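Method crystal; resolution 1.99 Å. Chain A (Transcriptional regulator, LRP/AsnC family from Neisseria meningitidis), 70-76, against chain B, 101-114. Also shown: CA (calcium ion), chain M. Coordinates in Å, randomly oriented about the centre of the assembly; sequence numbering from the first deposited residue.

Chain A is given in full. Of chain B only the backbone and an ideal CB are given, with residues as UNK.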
# COMPACT_ATOMS: atom_id res chain seq x y z
N LEU A 70 10.16 23.83 -9.75
CA LEU A 70 9.79 22.61 -9.08
C LEU A 70 8.77 22.88 -7.98
O LEU A 70 9.06 23.57 -6.99
CB LEU A 70 11.01 21.91 -8.51
CG LEU A 70 10.74 20.49 -8.03
CD1 LEU A 70 10.32 19.63 -9.22
CD2 LEU A 70 11.97 19.93 -7.32
N GLN A 71 7.58 22.31 -8.17
CA GLN A 71 6.53 22.33 -7.16
C GLN A 71 6.32 20.91 -6.59
O GLN A 71 6.10 19.95 -7.32
CB GLN A 71 5.23 22.90 -7.73
CG GLN A 71 4.19 23.20 -6.67
CD GLN A 71 2.87 23.74 -7.24
OE1 GLN A 71 2.75 24.01 -8.44
NE2 GLN A 71 1.89 23.90 -6.37
N ALA A 72 6.37 20.82 -5.27
CA ALA A 72 6.37 19.56 -4.55
C ALA A 72 5.18 19.47 -3.60
O ALA A 72 4.81 20.45 -2.93
CB ALA A 72 7.67 19.42 -3.76
N PHE A 73 4.61 18.27 -3.55
CA PHE A 73 3.67 17.90 -2.52
C PHE A 73 4.40 16.90 -1.64
O PHE A 73 4.82 15.85 -2.11
CB PHE A 73 2.40 17.33 -3.14
CG PHE A 73 1.53 18.40 -3.76
CD1 PHE A 73 0.58 19.05 -3.00
CD2 PHE A 73 1.71 18.78 -5.08
CE1 PHE A 73 -0.22 20.06 -3.56
CE2 PHE A 73 0.92 19.78 -5.65
CZ PHE A 73 -0.04 20.43 -4.88
N ILE A 74 4.58 17.25 -0.38
CA ILE A 74 5.39 16.45 0.52
C ILE A 74 4.49 15.87 1.57
O ILE A 74 3.87 16.60 2.33
CB ILE A 74 6.52 17.27 1.17
CG1 ILE A 74 7.28 18.07 0.09
CG2 ILE A 74 7.45 16.33 1.98
CD1 ILE A 74 8.35 19.02 0.59
N ARG A 75 4.40 14.54 1.58
CA ARG A 75 3.64 13.81 2.59
C ARG A 75 4.56 13.46 3.75
O ARG A 75 5.46 12.62 3.61
CB ARG A 75 3.06 12.54 1.99
CG ARG A 75 2.19 12.76 0.76
CD ARG A 75 1.70 11.40 0.27
NE ARG A 75 0.91 11.47 -0.95
CZ ARG A 75 0.37 10.40 -1.55
NH1 ARG A 75 0.52 9.18 -1.04
NH2 ARG A 75 -0.33 10.56 -2.67
N VAL A 76 4.33 14.08 4.89
CA VAL A 76 5.19 13.92 6.07
C VAL A 76 4.54 13.09 7.16
O VAL A 76 3.40 13.34 7.54
CB VAL A 76 5.56 15.28 6.70
CG1 VAL A 76 6.37 15.09 7.99
CG2 VAL A 76 6.36 16.10 5.71
N UNK B 101 -5.86 21.90 -9.36
CA UNK B 101 -5.79 20.56 -9.92
C UNK B 101 -4.42 20.42 -10.56
O UNK B 101 -4.05 21.25 -11.39
CB UNK B 101 -6.91 20.30 -10.93
N UNK B 102 -3.67 19.40 -10.16
CA UNK B 102 -2.33 19.16 -10.65
C UNK B 102 -2.17 17.70 -11.01
O UNK B 102 -2.51 16.83 -10.23
CB UNK B 102 -1.29 19.58 -9.61
N UNK B 103 -1.67 17.45 -12.22
CA UNK B 103 -1.19 16.14 -12.59
C UNK B 103 0.13 15.96 -11.87
O UNK B 103 0.96 16.87 -11.90
CB UNK B 103 -1.05 15.98 -14.11
N UNK B 104 0.28 14.85 -11.15
CA UNK B 104 1.46 14.58 -10.30
C UNK B 104 2.25 13.37 -10.77
O UNK B 104 1.74 12.54 -11.54
CB UNK B 104 1.03 14.37 -8.85
N UNK B 105 3.48 13.26 -10.27
CA UNK B 105 4.45 12.25 -10.68
C UNK B 105 4.32 10.87 -10.04
O UNK B 105 4.93 9.92 -10.52
CB UNK B 105 5.85 12.78 -10.39
N UNK B 106 3.59 10.77 -8.93
CA UNK B 106 3.48 9.52 -8.18
C UNK B 106 2.31 8.65 -8.59
O UNK B 106 1.93 8.63 -9.76
CB UNK B 106 3.37 9.83 -6.69
N UNK B 107 1.73 7.93 -7.63
CA UNK B 107 0.61 7.03 -7.91
C UNK B 107 -0.69 7.78 -8.22
O UNK B 107 -1.54 7.28 -8.95
CB UNK B 107 0.39 6.09 -6.72
N UNK B 108 -0.84 8.99 -7.69
CA UNK B 108 -2.01 9.80 -7.98
C UNK B 108 -1.85 10.53 -9.31
O UNK B 108 -0.90 11.29 -9.47
CB UNK B 108 -2.26 10.80 -6.85
N UNK B 109 -2.78 10.32 -10.23
CA UNK B 109 -2.75 11.00 -11.53
C UNK B 109 -3.03 12.50 -11.38
O UNK B 109 -2.32 13.32 -11.95
CB UNK B 109 -3.77 10.37 -12.48
N UNK B 110 -4.08 12.85 -10.64
CA UNK B 110 -4.40 14.25 -10.36
C UNK B 110 -4.74 14.48 -8.91
O UNK B 110 -5.52 13.73 -8.33
CB UNK B 110 -5.57 14.71 -11.24
N UNK B 111 -4.17 15.55 -8.35
CA UNK B 111 -4.54 16.02 -7.02
C UNK B 111 -5.42 17.25 -7.14
O UNK B 111 -5.03 18.25 -7.76
CB UNK B 111 -3.30 16.33 -6.18
N UNK B 112 -6.63 17.17 -6.57
CA UNK B 112 -7.55 18.30 -6.54
C UNK B 112 -7.67 18.85 -5.12
O UNK B 112 -7.65 18.10 -4.13
CB UNK B 112 -8.92 17.89 -7.07
N UNK B 113 -7.77 20.16 -5.03
CA UNK B 113 -8.03 20.85 -3.78
C UNK B 113 -9.34 21.58 -3.95
O UNK B 113 -9.45 22.42 -4.84
CB UNK B 113 -6.90 21.81 -3.40
N UNK B 114 -10.31 21.23 -3.09
CA UNK B 114 -11.68 21.74 -3.20
C UNK B 114 -12.30 22.09 -1.83
O UNK B 114 -11.95 21.52 -0.79
CB UNK B 114 -12.55 20.70 -3.91
CA CA M . -1.66 6.26 -11.06

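Chain A offers a strand whose alternate residues, Gln A71, Phe A73 and Arg A75, point at chain B: an amide, an aromatic ring and a charge in a row.

Position 101 points out of reach of chain A, so this contact sets no rule; it is Cys B101. Position 102 points toward chain A, its ideal CB 4.5 Å from Phe A73 CE2. An aromatic or long aliphatic group would suit. Phe B102 sets its ring obliquely against that of Phe A73, centroids 5.6 Å apart and Phe B102 CD2 3.7 Å from Phe A73 CZ; its CE1 also lies 3.7 Å from Gln A71 OE1. Position 103 is again out of reach, and holds Ala B103.

At 104 the CB points toward chain A but has nothing of it within 5.5 Å, so a branched or long apolar chain is needed to close the gap. Leu B104 does so, its CD2 3.7 Å from Phe A73 CD2.

Position 105 is out of reach, and Thr B105 bonds through OG1 elsewhere in the structure. At 106, phi/psi of -92/-146 is uncommon for residues with a side chain, though chain A leaves room for a CB; glycine is the easy choice, and Gly B106 O lies 2.8 Å from the oxygen of a water that also binds the calcium ion.

Position 107 points sideways, yet the guanidinium of Arg A75 lies within reach of a long acidic or polar chain. Glu B107 extends to a long salt bridge, OE2 to Arg A75 NH1 at 3.7 Å, while its backbone O binds the calcium. Position 108 points toward chain A, with ideal CB 4.6 Å from Arg A75 NH2; a small polar residue such as Ser, Thr or Asn would fit. Thr B108 OG1 stands 3.7 Å from Arg A75 NH2, and a water bridges them, its oxygen accepting from Arg A75 NH2 at 2.8 Å and weakly bonded to Thr B108 OG1 at 3.3 Å.

Position 109 is out of reach of chain A but lies near the calcium, which favours an oxygen ligand; Asp B109 OD1 lies 2.5 Å from the calcium ion. Position 110, out of reach, is Tyr B110.

Position 111 pairs with 102 through two backbone hydrogen bonds and points toward the Phe A73 ring, inviting an aliphatic chain. Leu B111 lays CD2 over one face of the Phe A73 ring, 3.7 Å from its centroid. Position 113 points toward chain A from a distance, so a long chain could touch the ring; Gln B113 reaches its edge. Positions 112 and 114, beyond reach, are Leu B112 and Ala B114.

Chain B (101-114) CFALTGETDYLLQA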
# COMPACT_ATOMS: atom_id res chain seq x y z
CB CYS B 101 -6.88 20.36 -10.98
SG CYS B 101 -6.85 18.71 -11.73
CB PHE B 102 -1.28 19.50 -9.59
CG PHE B 102 -1.34 20.92 -9.09
CD1 PHE B 102 -0.68 21.94 -9.77
CD2 PHE B 102 -2.02 21.22 -7.93
CE1 PHE B 102 -0.72 23.24 -9.30
CE2 PHE B 102 -2.06 22.53 -7.46
CZ PHE B 102 -1.41 23.54 -8.14
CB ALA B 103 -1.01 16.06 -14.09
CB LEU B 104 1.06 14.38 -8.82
CG LEU B 104 0.40 15.55 -8.07
CD1 LEU B 104 0.16 15.21 -6.63
CD2 LEU B 104 1.21 16.82 -8.18
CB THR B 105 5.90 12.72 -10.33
OG1 THR B 105 5.94 13.07 -8.95
CG2 THR B 105 6.29 13.91 -11.15
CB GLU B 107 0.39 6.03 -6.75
CG GLU B 107 -0.15 6.64 -5.43
CD GLU B 107 -0.08 5.66 -4.22
OE1 GLU B 107 -0.12 4.42 -4.43
OE2 GLU B 107 0.02 6.14 -3.06
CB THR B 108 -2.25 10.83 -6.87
OG1 THR B 108 -2.48 10.14 -5.64
CG2 THR B 108 -3.45 11.72 -7.19
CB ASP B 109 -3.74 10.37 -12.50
CG ASP B 109 -3.54 8.87 -12.66
OD1 ASP B 109 -2.50 8.33 -12.20
OD2 ASP B 109 -4.44 8.22 -13.24
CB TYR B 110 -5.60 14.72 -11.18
CG TYR B 110 -5.36 14.73 -12.66
CD1 TYR B 110 -4.88 15.88 -13.30
CD2 TYR B 110 -5.63 13.61 -13.43
CE1 TYR B 110 -4.67 15.89 -14.69
CE2 TYR B 110 -5.43 13.61 -14.80
CZ TYR B 110 -4.95 14.75 -15.43
OH TYR B 110 -4.76 14.73 -16.80
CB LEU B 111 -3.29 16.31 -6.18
CG LEU B 111 -3.56 16.73 -4.73
CD1 LEU B 111 -4.24 15.59 -3.95
CD2 LEU B 111 -2.26 17.20 -4.05
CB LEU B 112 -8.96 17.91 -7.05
CG LEU B 112 -9.11 17.64 -8.56
CD1 LEU B 112 -8.14 16.55 -9.03
CD2 LEU B 112 -10.54 17.28 -8.87
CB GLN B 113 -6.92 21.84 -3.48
CG GLN B 113 -5.66 21.18 -3.04
CD GLN B 113 -4.54 22.16 -2.80
OE1 GLN B 113 -3.59 22.24 -3.59
NE2 GLN B 113 -4.64 22.93 -1.71
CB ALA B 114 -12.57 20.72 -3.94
O HOH W 1 -1.79 12.74 -3.69
O HOH W 2 0.45 7.17 -11.65
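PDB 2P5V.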